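Local structure of conserved hypothetical protein (Nitrosomonas europaea, 1XFS) at residues 13-18 with 128-133; 18-23 with 163-168; 115-120 with 132-137. The protein is of unknown function but belongs to the AHA1 family and has a Bet v 1-like domain related to the C-terminal domain of activators of Hsp90 ATPase. All blocks are in the same frame, centred on the assembly; numbering follows the deposited sequence.

Interaction 1 (13-18 with 128-133); sequences MLKREL and RYTACA
E17 and R128 make the strongest side-chain contact between strand segments 13-18 and 128-133. OE1 of E17 lies 2.8 Å from NE of R128 in a salt bridge. The carboxylate plane stands 85° to the guanidinium plane, so the two groups do not pair flat; OE1 alone makes the bond. E17 CG sits beside its own backbone N, and a bend at chi2 (-72°) brings the carboxylate alongside R128. E17 OE1 also has a long salt bridge to K15 NZ, at 3.8 Å. Four backbone hydrogen bonds join the two segments, two in each of the antiparallel hydrogen-bonded pairs L14-A131 and R16-Y129. Y129 N to R16 O is the shortest, at 2.7 Å. L14 N to A131 O is the most bent, with 142° at the hydrogen. On the face bearing Y129, L18 CD1 packs 3.5 Å from Y129 CB. Helix 149-167 covers this face: W153 meets L14, and R16 donates hydrogen bonds to G154 O from NH1 and to T158 OG1 from NH2. On the other face two side chains cross T130 obliquely. K15 CG lies 3.8 Å from T130 OG1, and SE of the selenomethionine M13 lies 4.1 Å from T130 CG2. The two strands thus form an amphipathic edge of the sheet. R128, with a weaker contribution from K15, probably helps keep E17 ionised on the face that carries all three.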
HETATM    1  N   MSE A  13      -3.643  13.470 -13.644  1.00 18.12           N
HETATM    2  CA  MSE A  13      -3.215  14.503 -12.707  1.00 22.07           C
HETATM    3  C   MSE A  13      -4.090  15.753 -12.751  1.00 22.56           C
HETATM    4  O   MSE A  13      -4.725  16.050 -13.762  1.00 20.90           O
HETATM    5  CB  MSE A  13      -1.758  14.890 -12.985  1.00 28.06           C
HETATM    6  CG  MSE A  13      -1.148  15.824 -11.943  1.00 36.89           C
HETATM    7 SE   MSE A  13       0.716  16.244 -12.254  1.00 50.58          SE
HETATM    8  CE  MSE A  13       0.494  17.924 -13.184  1.00 46.36           C
ATOM      9  N   LEU A  14      -4.115  16.476 -11.636  1.00 22.12           N
ATOM     10  CA  LEU A  14      -4.886  17.707 -11.513  1.00 22.21           C
ATOM     11  C   LEU A  14      -4.119  18.690 -10.635  1.00 20.10           C
ATOM     12  O   LEU A  14      -3.724  18.351  -9.523  1.00 19.39           O
ATOM     13  CB  LEU A  14      -6.254  17.411 -10.890  1.00 24.60           C
ATOM     14  CG  LEU A  14      -7.231  18.576 -10.713  1.00 27.19           C
ATOM     15  CD1 LEU A  14      -7.587  19.173 -12.066  1.00 28.73           C
ATOM     16  CD2 LEU A  14      -8.485  18.078 -10.013  1.00 28.62           C
ATOM     17  N   LYS A  15      -3.894  19.903 -11.134  1.00 20.00           N
ATOM     18  CA  LYS A  15      -3.177  20.911 -10.354  1.00 20.06           C
ATOM     19  C   LYS A  15      -4.061  22.138 -10.154  1.00 18.95           C
ATOM     20  O   LYS A  15      -4.668  22.632 -11.102  1.00 17.72           O
ATOM     21  CB  LYS A  15      -1.879  21.322 -11.057  1.00 23.06           C
ATOM     22  CG  LYS A  15      -0.976  22.209 -10.199  1.00 27.77           C
ATOM     23  CD  LYS A  15       0.323  22.575 -10.910  1.00 31.00           C
ATOM     24  CE  LYS A  15       0.080  23.541 -12.058  1.00 33.14           C
ATOM     25  NZ  LYS A  15      -0.504  24.824 -11.578  1.00 35.10           N
ATOM     26  N   ARG A  16      -4.128  22.626  -8.920  1.00 19.02           N
ATOM     27  CA  ARG A  16      -4.952  23.786  -8.608  1.00 18.93           C
ATOM     28  C   ARG A  16      -4.275  24.703  -7.597  1.00 20.61           C
ATOM     29  O   ARG A  16      -3.400  24.275  -6.844  1.00 21.31           O
ATOM     30  CB  ARG A  16      -6.307  23.329  -8.056  1.00 20.51           C
ATOM     31  CG  ARG A  16      -7.195  22.618  -9.080  1.00 21.12           C
ATOM     32  CD  ARG A  16      -7.851  23.622 -10.015  1.00 19.93           C
ATOM     33  NE  ARG A  16      -8.803  24.451  -9.284  1.00 20.76           N
ATOM     34  CZ  ARG A  16     -10.042  24.073  -8.980  1.00 19.50           C
ATOM     35  NH1 ARG A  16     -10.483  22.880  -9.357  1.00 21.62           N
ATOM     36  NH2 ARG A  16     -10.830  24.875  -8.279  1.00 22.32           N
ATOM     37  N   GLU A  17      -4.672  25.971  -7.594  1.00 19.68           N
ATOM     38  CA  GLU A  17      -4.120  26.944  -6.655  1.00 22.18           C
ATOM     39  C   GLU A  17      -5.264  27.400  -5.755  1.00 21.69           C
ATOM     40  O   GLU A  17      -6.267  27.916  -6.240  1.00 24.61           O
ATOM     41  CB  GLU A  17      -3.551  28.153  -7.408  1.00 22.96           C
ATOM     42  CG  GLU A  17      -2.450  27.824  -8.406  1.00 26.72           C
ATOM     43  CD  GLU A  17      -1.138  27.446  -7.742  1.00 29.19           C
ATOM     44  OE1 GLU A  17      -0.201  27.049  -8.466  1.00 30.88           O
ATOM     45  OE2 GLU A  17      -1.036  27.552  -6.502  1.00 30.69           O
ATOM     46  N   LEU A  18      -5.123  27.195  -4.448  1.00 21.51           N
ATOM     47  CA  LEU A  18      -6.158  27.603  -3.502  1.00 21.08           C
ATOM     48  C   LEU A  18      -5.673  28.772  -2.656  1.00 21.27           C
ATOM     49  O   LEU A  18      -4.553  28.753  -2.151  1.00 19.78           O
ATOM     50  CB  LEU A  18      -6.550  26.446  -2.577  1.00 21.95           C
ATOM     51  CG  LEU A  18      -7.213  25.213  -3.195  1.00 23.75           C
ATOM     52  CD1 LEU A  18      -6.165  24.362  -3.885  1.00 25.23           C
ATOM     53  CD2 LEU A  18      -7.908  24.408  -2.105  1.00 24.83           C
ATOM     54  N   ARG A 128      -0.536  25.376  -3.230  1.00 15.19           N
ATOM     55  CA  ARG A 128      -0.570  24.748  -4.538  1.00 16.62           C
ATOM     56  C   ARG A 128      -0.974  23.302  -4.269  1.00 15.85           C
ATOM     57  O   ARG A 128      -0.322  22.600  -3.493  1.00 15.54           O
ATOM     58  CB  ARG A 128       0.803  24.817  -5.207  1.00 18.51           C
ATOM     59  CG  ARG A 128       0.851  24.196  -6.594  1.00 22.52           C
ATOM     60  CD  ARG A 128       2.108  24.631  -7.321  1.00 27.99           C
ATOM     61  NE  ARG A 128       2.193  26.088  -7.378  1.00 33.93           N
ATOM     62  CZ  ARG A 128       3.166  26.762  -7.979  1.00 36.05           C
ATOM     63  NH1 ARG A 128       4.152  26.113  -8.583  1.00 37.67           N
ATOM     64  NH2 ARG A 128       3.151  28.089  -7.976  1.00 37.79           N
ATOM     65  N   TYR A 129      -2.067  22.879  -4.895  1.00 16.73           N
ATOM     66  CA  TYR A 129      -2.600  21.532  -4.725  1.00 18.22           C
ATOM     67  C   TYR A 129      -2.397  20.692  -5.971  1.00 18.94           C
ATOM     68  O   TYR A 129      -2.804  21.079  -7.064  1.00 18.37           O
ATOM     69  CB  TYR A 129      -4.097  21.610  -4.392  1.00 20.02           C
ATOM     70  CG  TYR A 129      -4.832  20.281  -4.415  1.00 24.10           C
ATOM     71  CD1 TYR A 129      -5.245  19.708  -5.619  1.00 25.87           C
ATOM     72  CD2 TYR A 129      -5.100  19.592  -3.236  1.00 26.33           C
ATOM     73  CE1 TYR A 129      -5.903  18.479  -5.647  1.00 27.78           C
ATOM     74  CE2 TYR A 129      -5.760  18.360  -3.252  1.00 28.40           C
ATOM     75  CZ  TYR A 129      -6.157  17.810  -4.459  1.00 28.20           C
ATOM     76  OH  TYR A 129      -6.794  16.589  -4.490  1.00 31.52           O
ATOM     77  N   THR A 130      -1.770  19.534  -5.805  1.00 18.92           N
ATOM     78  CA  THR A 130      -1.538  18.645  -6.929  1.00 20.17           C
ATOM     79  C   THR A 130      -2.079  17.263  -6.559  1.00 20.04           C
ATOM     80  O   THR A 130      -1.714  16.704  -5.525  1.00 20.00           O
ATOM     81  CB  THR A 130      -0.027  18.566  -7.261  1.00 21.65           C
ATOM     82  OG1 THR A 130       0.456  19.874  -7.596  1.00 23.37           O
ATOM     83  CG2 THR A 130       0.220  17.635  -8.435  1.00 22.95           C
ATOM     84  N   ALA A 131      -2.974  16.732  -7.387  1.00 19.70           N
ATOM     85  CA  ALA A 131      -3.557  15.416  -7.133  1.00 20.13           C
ATOM     86  C   ALA A 131      -3.319  14.485  -8.315  1.00 20.44           C
ATOM     87  O   ALA A 131      -3.580  14.845  -9.463  1.00 22.26           O
ATOM     88  CB  ALA A 131      -5.060  15.543  -6.867  1.00 20.44           C
ATOM     89  N   CYS A 132      -2.812  13.291  -8.031  1.00 19.26           N
ATOM     90  CA  CYS A 132      -2.550  12.305  -9.071  1.00 17.60           C
ATOM     91  C   CYS A 132      -3.244  11.009  -8.697  1.00 17.09           C
ATOM     92  O   CYS A 132      -3.122  10.535  -7.565  1.00 15.92           O
ATOM     93  CB  CYS A 132      -1.042  12.047  -9.222  1.00 19.04           C
ATOM     94  SG  CYS A 132      -0.612  10.736 -10.422  1.00 25.77           S
ATOM     95  N   ALA A 133      -3.991  10.455  -9.645  1.00 12.52           N
ATOM     96  CA  ALA A 133      -4.689   9.197  -9.432  1.00 12.56           C
ATOM     97  C   ALA A 133      -3.953   8.161 -10.265  1.00 11.62           C
ATOM     98  O   ALA A 133      -3.871   8.282 -11.492  1.00 10.94           O
ATOM     99  CB  ALA A 133      -6.147   9.305  -9.875  1.00 13.96           C
TER

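Interaction 2 (18-23 with 163-168)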
ATOM      1  N   LEU A  18      -5.123  27.195  -4.448  1.00 21.51           N
ATOM      2  CA  LEU A  18      -6.158  27.603  -3.502  1.00 21.08           C
ATOM      3  C   LEU A  18      -5.673  28.772  -2.656  1.00 21.27           C
ATOM      4  O   LEU A  18      -4.553  28.753  -2.151  1.00 19.78           O
ATOM      5  CB  LEU A  18      -6.550  26.446  -2.577  1.00 21.95           C
ATOM      6  CG  LEU A  18      -7.213  25.213  -3.195  1.00 23.75           C
ATOM      7  CD1 LEU A  18      -6.165  24.362  -3.885  1.00 25.23           C
ATOM      8  CD2 LEU A  18      -7.908  24.408  -2.105  1.00 24.83           C
ATOM      9  N   ALA A  19      -6.524  29.783  -2.499  1.00 19.91           N
ATOM     10  CA  ALA A  19      -6.177  30.963  -1.712  1.00 19.62           C
ATOM     11  C   ALA A  19      -6.450  30.706  -0.234  1.00 19.46           C
ATOM     12  O   ALA A  19      -7.192  31.444   0.419  1.00 19.90           O
ATOM     13  CB  ALA A  19      -6.976  32.164  -2.199  1.00 20.17           C
ATOM     14  N   VAL A  20      -5.830  29.649   0.278  1.00 17.35           N
ATOM     15  CA  VAL A  20      -5.972  29.233   1.660  1.00 17.41           C
ATOM     16  C   VAL A  20      -4.617  28.698   2.116  1.00 15.78           C
ATOM     17  O   VAL A  20      -3.888  28.098   1.329  1.00 16.05           O
ATOM     18  CB  VAL A  20      -7.033  28.109   1.777  1.00 18.77           C
ATOM     19  CG1 VAL A  20      -7.054  27.534   3.179  1.00 20.40           C
ATOM     20  CG2 VAL A  20      -8.402  28.659   1.403  1.00 20.98           C
ATOM     21  N   PRO A  21      -4.252  28.934   3.386  1.00 16.40           N
ATOM     22  CA  PRO A  21      -2.972  28.462   3.930  1.00 15.34           C
ATOM     23  C   PRO A  21      -2.893  26.933   3.956  1.00 14.30           C
ATOM     24  O   PRO A  21      -3.913  26.256   4.067  1.00 13.72           O
ATOM     25  CB  PRO A  21      -2.948  29.076   5.329  1.00 16.51           C
ATOM     26  CG  PRO A  21      -4.398  29.115   5.686  1.00 19.90           C
ATOM     27  CD  PRO A  21      -5.020  29.645   4.421  1.00 16.56           C
ATOM     28  N   VAL A  22      -1.677  26.408   3.867  1.00 13.86           N
ATOM     29  CA  VAL A  22      -1.453  24.968   3.836  1.00 13.95           C
ATOM     30  C   VAL A  22      -1.960  24.222   5.063  1.00 14.92           C
ATOM     31  O   VAL A  22      -2.414  23.079   4.955  1.00 12.81           O
ATOM     32  CB  VAL A  22       0.050  24.640   3.635  1.00 14.88           C
ATOM     33  CG1 VAL A  22       0.852  25.032   4.879  1.00 12.87           C
ATOM     34  CG2 VAL A  22       0.224  23.163   3.323  1.00 16.91           C
ATOM     35  N   ASN A  23      -1.887  24.855   6.229  1.00 12.98           N
ATOM     36  CA  ASN A  23      -2.352  24.203   7.450  1.00 15.10           C
ATOM     37  C   ASN A  23      -3.850  23.921   7.367  1.00 14.54           C
ATOM     38  O   ASN A  23      -4.312  22.857   7.779  1.00 13.90           O
ATOM     39  CB  ASN A  23      -2.028  25.064   8.683  1.00 17.30           C
ATOM     40  CG  ASN A  23      -2.776  26.384   8.695  1.00 22.32           C
ATOM     41  OD1 ASN A  23      -2.695  27.171   7.755  1.00 23.72           O
ATOM     42  ND2 ASN A  23      -3.508  26.633   9.775  1.00 25.30           N
ATOM     43  N   LEU A 163     -15.260  25.786   1.193  1.00 19.35           N
ATOM     44  CA  LEU A 163     -15.494  25.379   2.570  1.00 19.91           C
ATOM     45  C   LEU A 163     -14.509  26.003   3.551  1.00 19.83           C
ATOM     46  O   LEU A 163     -14.902  26.555   4.581  1.00 20.59           O
ATOM     47  CB  LEU A 163     -15.411  23.853   2.680  1.00 19.94           C
ATOM     48  CG  LEU A 163     -15.486  23.250   4.087  1.00 21.44           C
ATOM     49  CD1 LEU A 163     -16.877  23.465   4.666  1.00 22.55           C
ATOM     50  CD2 LEU A 163     -15.166  21.759   4.022  1.00 21.51           C
ATOM     51  N   LEU A 164     -13.224  25.908   3.228  1.00 20.37           N
ATOM     52  CA  LEU A 164     -12.175  26.439   4.092  1.00 20.70           C
ATOM     53  C   LEU A 164     -12.231  27.950   4.262  1.00 22.26           C
ATOM     54  O   LEU A 164     -11.876  28.473   5.319  1.00 22.60           O
ATOM     55  CB  LEU A 164     -10.806  26.016   3.555  1.00 17.87           C
ATOM     56  CG  LEU A 164     -10.583  24.495   3.542  1.00 16.79           C
ATOM     57  CD1 LEU A 164      -9.217  24.184   2.946  1.00 16.99           C
ATOM     58  CD2 LEU A 164     -10.687  23.947   4.962  1.00 17.14           C
ATOM     59  N   LYS A 165     -12.682  28.656   3.231  1.00 23.89           N
ATOM     60  CA  LYS A 165     -12.771  30.108   3.319  1.00 27.45           C
ATOM     61  C   LYS A 165     -13.848  30.578   4.295  1.00 28.47           C
ATOM     62  O   LYS A 165     -13.657  31.564   5.005  1.00 29.10           O
ATOM     63  CB  LYS A 165     -13.025  30.710   1.935  1.00 27.44           C
ATOM     64  CG  LYS A 165     -11.814  30.652   1.022  1.00 28.88           C
ATOM     65  CD  LYS A 165     -12.092  31.317  -0.310  1.00 30.63           C
ATOM     66  CE  LYS A 165     -10.862  31.299  -1.196  1.00 31.90           C
ATOM     67  NZ  LYS A 165     -11.151  31.881  -2.536  1.00 33.35           N
ATOM     68  N   GLN A 166     -14.972  29.869   4.344  1.00 30.18           N
ATOM     69  CA  GLN A 166     -16.060  30.254   5.237  1.00 31.81           C
ATOM     70  C   GLN A 166     -15.944  29.679   6.644  1.00 32.20           C
ATOM     71  O   GLN A 166     -16.538  30.206   7.585  1.00 31.44           O
ATOM     72  CB  GLN A 166     -17.403  29.854   4.624  1.00 33.86           C
ATOM     73  CG  GLN A 166     -17.696  30.561   3.310  1.00 37.19           C
ATOM     74  CD  GLN A 166     -17.590  32.074   3.425  1.00 39.04           C
ATOM     75  OE1 GLN A 166     -18.334  32.705   4.177  1.00 41.47           O
ATOM     76  NE2 GLN A 166     -16.657  32.661   2.679  1.00 39.64           N
ATOM     77  N   GLU A 167     -15.182  28.600   6.791  1.00 31.05           N
ATOM     78  CA  GLU A 167     -14.995  27.979   8.096  1.00 31.55           C
ATOM     79  C   GLU A 167     -13.655  28.443   8.668  1.00 30.51           C
ATOM     80  O   GLU A 167     -13.305  28.125   9.804  1.00 30.24           O
ATOM     81  CB  GLU A 167     -15.003  26.453   7.956  1.00 32.74           C
ATOM     82  CG  GLU A 167     -15.055  25.696   9.275  1.00 36.54           C
ATOM     83  CD  GLU A 167     -16.419  25.765   9.943  1.00 38.21           C
ATOM     84  OE1 GLU A 167     -16.903  26.886  10.214  1.00 38.86           O
ATOM     85  OE2 GLU A 167     -17.007  24.693  10.199  1.00 40.10           O
ATOM     86  N   LYS A 168     -12.921  29.213   7.869  1.00 29.51           N
ATOM     87  CA  LYS A 168     -11.609  29.722   8.252  1.00 29.11           C
ATOM     88  C   LYS A 168     -11.583  30.377   9.630  1.00 29.23           C
ATOM     89  O   LYS A 168     -10.723  30.068  10.456  1.00 28.44           O
ATOM     90  CB  LYS A 168     -11.115  30.720   7.201  1.00 29.44           C
ATOM     91  CG  LYS A 168      -9.682  31.187   7.407  1.00 30.11           C
ATOM     92  CD  LYS A 168      -9.217  32.048   6.244  1.00 31.25           C
ATOM     93  CE  LYS A 168      -7.751  32.430   6.383  1.00 32.67           C
ATOM     94  NZ  LYS A 168      -7.494  33.222   7.618  1.00 34.31           N
TER
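No aromatic ring takes part in the contact between 18-23 and 163-168. The one ring is the puckered pyrrolidine of P21, and a single atom of it touches: P21 CD lies 4.4 Å from CE of K168. P21 is the N-cap residue of helix 22-30, so K168 reaches the start of that helix from the C-terminal end of the chain. The main contact is V20 against helix 149-167. V20 points toward the helix and sets its two methyls on two successive residues. V20 CG1, anti to the backbone N (chi1 172°), lies 4.0 Å from L164 CD1. V20 CG2 lies 4.0 Å from K165 CG. The side chains of V20 and L164 cross at about a right angle, and V20 crosses K165 obliquely. V25 of helix 22-30 also touches both V20 and L164 and extends the apolar packing. K165 is extended beyond CG. This carries K165 CE past V20 to A19, where it lies 4.1 Å from A19 CB. A19 is the centre of an inverse gamma turn, marked by a weak hydrogen bond from V20 N to L18 O at 2.9 Å. The turn takes the chain out of strand 11-18 and presents V20 to the helix. E161, one turn back from K165, accepts a hydrogen bond from A19 N and makes a long, weak ion pair with K165 NZ. Between the two segments themselves the contact is apolar. The lysines contribute methylene carbons, and the carboxylate of E161 may partly balance the charge of K165.

Interaction 3 (115-120 with 132-137); sequences TAVIEL and CAMHNT
Segments 115-120 and 132-137 lie on the two strands of a beta hairpin, 115-122 and 127-134, in the curved antiparallel sheet of a Bet v 1-like helix-grip fold. Four backbone hydrogen bonds join the hydrogen-bonded pairs T115-M134 and V117-C132. M134 N to T115 O is the shortest and straightest, at 2.7 Å and 172°. T115 N to M134 O is longer, 3.1 Å, and meets a lone pair of the carbonyl. Between these pairs A116 and A133 form a non-hydrogen-bonded pair. T115, V117, C132 and M134 share the face opposite A116 and A133; there the side chain of selenomethionine M134 lies alongside T115, pointing the same way. M134 CG sits beside its own backbone N, and M134 CB lies 3.5 Å from T115 O. M134 SE touches V117 CG2 at 4.1 Å and also T115 CG2. I87 of strand 85-89 packs on T115 and V117 next door. The second subunit closes over this end of the hairpin, with its P98 on T115 and its R97 on M134, the latter also hydrogen-bonding H135 O through NH2. T115 OG1 hydrogen-bonds both T89 OG1 and Y96 O of the second subunit.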
ATOM      1  N   THR A 115      -4.701   4.613  -6.556  1.00  8.02           N
ATOM      2  CA  THR A 115      -3.880   5.107  -5.464  1.00  7.31           C
ATOM      3  C   THR A 115      -3.807   6.592  -5.753  1.00  7.87           C
ATOM      4  O   THR A 115      -3.464   7.008  -6.860  1.00  8.26           O
ATOM      5  CB  THR A 115      -2.465   4.512  -5.421  1.00  7.37           C
ATOM      6  OG1 THR A 115      -2.549   3.143  -5.007  1.00  7.24           O
ATOM      7  CG2 THR A 115      -1.593   5.283  -4.409  1.00  7.25           C
ATOM      8  N   ALA A 116      -4.179   7.382  -4.755  1.00  8.06           N
ATOM      9  CA  ALA A 116      -4.194   8.826  -4.880  1.00  7.61           C
ATOM     10  C   ALA A 116      -3.002   9.413  -4.155  1.00 10.18           C
ATOM     11  O   ALA A 116      -2.698   9.033  -3.024  1.00  9.62           O
ATOM     12  CB  ALA A 116      -5.487   9.371  -4.284  1.00  9.87           C
ATOM     13  N   VAL A 117      -2.310  10.323  -4.823  1.00  9.69           N
ATOM     14  CA  VAL A 117      -1.177  10.992  -4.224  1.00 11.31           C
ATOM     15  C   VAL A 117      -1.535  12.467  -4.248  1.00 12.96           C
ATOM     16  O   VAL A 117      -1.801  13.034  -5.308  1.00 14.38           O
ATOM     17  CB  VAL A 117       0.124  10.752  -5.017  1.00 10.96           C
ATOM     18  CG1 VAL A 117       1.255  11.586  -4.413  1.00 12.14           C
ATOM     19  CG2 VAL A 117       0.490   9.275  -4.986  1.00 12.61           C
ATOM     20  N   ILE A 118      -1.576  13.072  -3.069  1.00 12.55           N
ATOM     21  CA  ILE A 118      -1.913  14.479  -2.948  1.00 13.03           C
ATOM     22  C   ILE A 118      -0.696  15.217  -2.414  1.00 13.04           C
ATOM     23  O   ILE A 118      -0.189  14.880  -1.352  1.00 12.71           O
ATOM     24  CB  ILE A 118      -3.082  14.695  -1.963  1.00 14.14           C
ATOM     25  CG1 ILE A 118      -4.304  13.896  -2.406  1.00 17.16           C
ATOM     26  CG2 ILE A 118      -3.399  16.176  -1.859  1.00 14.85           C
ATOM     27  CD1 ILE A 118      -4.752  14.174  -3.829  1.00 19.18           C
ATOM     28  N   GLU A 119      -0.214  16.208  -3.156  1.00 11.40           N
ATOM     29  CA  GLU A 119       0.943  16.969  -2.710  1.00 13.56           C
ATOM     30  C   GLU A 119       0.578  18.430  -2.512  1.00 12.04           C
ATOM     31  O   GLU A 119      -0.121  19.014  -3.334  1.00 10.01           O
ATOM     32  CB  GLU A 119       2.091  16.846  -3.714  1.00 18.29           C
ATOM     33  CG  GLU A 119       2.657  15.444  -3.824  1.00 25.87           C
ATOM     34  CD  GLU A 119       3.895  15.378  -4.694  1.00 30.48           C
ATOM     35  OE1 GLU A 119       4.502  14.288  -4.779  1.00 33.50           O
ATOM     36  OE2 GLU A 119       4.259  16.411  -5.294  1.00 32.74           O
ATOM     37  N   LEU A 120       1.048  19.014  -1.414  1.00 11.44           N
ATOM     38  CA  LEU A 120       0.760  20.412  -1.117  1.00 11.27           C
ATOM     39  C   LEU A 120       2.044  21.221  -1.047  1.00 12.40           C
ATOM     40  O   LEU A 120       3.090  20.728  -0.617  1.00 11.72           O
ATOM     41  CB  LEU A 120       0.034  20.544   0.220  1.00 10.71           C
ATOM     42  CG  LEU A 120      -1.283  19.800   0.414  1.00 10.61           C
ATOM     43  CD1 LEU A 120      -1.782  20.045   1.828  1.00 13.33           C
ATOM     44  CD2 LEU A 120      -2.309  20.282  -0.608  1.00 12.35           C
ATOM     45  N   CYS A 132      -2.812  13.291  -8.031  1.00 19.26           N
ATOM     46  CA  CYS A 132      -2.550  12.305  -9.071  1.00 17.60           C
ATOM     47  C   CYS A 132      -3.244  11.009  -8.697  1.00 17.09           C
ATOM     48  O   CYS A 132      -3.122  10.535  -7.565  1.00 15.92           O
ATOM     49  CB  CYS A 132      -1.042  12.047  -9.222  1.00 19.04           C
ATOM     50  SG  CYS A 132      -0.612  10.736 -10.422  1.00 25.77           S
ATOM     51  N   ALA A 133      -3.991  10.455  -9.645  1.00 12.52           N
ATOM     52  CA  ALA A 133      -4.689   9.197  -9.432  1.00 12.56           C
ATOM     53  C   ALA A 133      -3.953   8.161 -10.265  1.00 11.62           C
ATOM     54  O   ALA A 133      -3.871   8.282 -11.492  1.00 10.94           O
ATOM     55  CB  ALA A 133      -6.147   9.305  -9.875  1.00 13.96           C
HETATM   56  N   MSE A 134      -3.397   7.159  -9.585  1.00 10.79           N
HETATM   57  CA  MSE A 134      -2.630   6.094 -10.233  1.00 10.37           C
HETATM   58  C   MSE A 134      -3.508   4.874 -10.484  1.00  9.79           C
HETATM   59  O   MSE A 134      -4.211   4.413  -9.588  1.00  8.00           O
HETATM   60  CB  MSE A 134      -1.446   5.685  -9.350  1.00 12.07           C
HETATM   61  CG  MSE A 134      -0.518   6.814  -8.972  1.00 13.13           C
HETATM   62 SE   MSE A 134       0.805   6.179  -7.690  1.00 25.51          SE
HETATM   63  CE  MSE A 134       1.999   5.371  -8.917  1.00  9.74           C
ATOM     64  N   HIS A 135      -3.464   4.354 -11.709  1.00 10.10           N
ATOM     65  CA  HIS A 135      -4.255   3.184 -12.064  1.00 10.63           C
ATOM     66  C   HIS A 135      -3.363   2.000 -12.406  1.00  9.72           C
ATOM     67  O   HIS A 135      -2.163   2.163 -12.610  1.00 12.11           O
ATOM     68  CB  HIS A 135      -5.167   3.507 -13.243  1.00  9.84           C
ATOM     69  CG  HIS A 135      -6.019   4.710 -13.015  1.00 11.59           C
ATOM     70  ND1 HIS A 135      -5.583   5.987 -13.281  1.00 12.28           N
ATOM     71  CD2 HIS A 135      -7.255   4.836 -12.473  1.00 12.04           C
ATOM     72  CE1 HIS A 135      -6.512   6.853 -12.910  1.00 11.76           C
ATOM     73  NE2 HIS A 135      -7.533   6.178 -12.417  1.00 12.13           N
ATOM     74  N   ASN A 136      -3.954   0.808 -12.479  1.00 13.54           N
ATOM     75  CA  ASN A 136      -3.181  -0.388 -12.770  1.00 14.04           C
ATOM     76  C   ASN A 136      -3.011  -0.694 -14.253  1.00 14.56           C
ATOM     77  O   ASN A 136      -2.045  -1.347 -14.641  1.00 15.59           O
ATOM     78  CB  ASN A 136      -3.781  -1.605 -12.030  1.00 17.03           C
ATOM     79  CG  ASN A 136      -5.280  -1.779 -12.263  1.00 19.43           C
ATOM     80  OD1 ASN A 136      -5.987  -2.319 -11.407  1.00 24.01           O
ATOM     81  ND2 ASN A 136      -5.767  -1.344 -13.419  1.00 15.76           N
ATOM     82  N   THR A 137      -3.922  -0.193 -15.081  1.00 14.19           N
ATOM     83  CA  THR A 137      -3.867  -0.445 -16.520  1.00 14.79           C
ATOM     84  C   THR A 137      -4.392   0.750 -17.308  1.00 15.10           C
ATOM     85  O   THR A 137      -5.117   1.592 -16.773  1.00 14.95           O
ATOM     86  CB  THR A 137      -4.725  -1.660 -16.894  1.00 14.42           C
ATOM     87  OG1 THR A 137      -6.073  -1.429 -16.466  1.00 17.97           O
ATOM     88  CG2 THR A 137      -4.196  -2.919 -16.222  1.00 16.04           C
TER

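In the fold
Interactions 1 and 3 lie on the same seven-stranded sheet, their centres about 11 Å apart. Strand 127-134 is common to both, between edge strand 11-18 and strand 115-122. I118 packs on Y129 and A131, linking the two. Interaction 2, centred about 15 Å from interaction 1, shares L18 with it, and their segments alternate along the chain. It joins the turn after strand 11-18 to the last turns of helix 149-167. Interaction 3 closes a short hairpin between the segments of interaction 2, about 23 Å away with the centre of the chain between them, and faces the second subunit. Strand 11-18 and helix 149-167, from the two ends of the chain, are thereby held on one side of the fold.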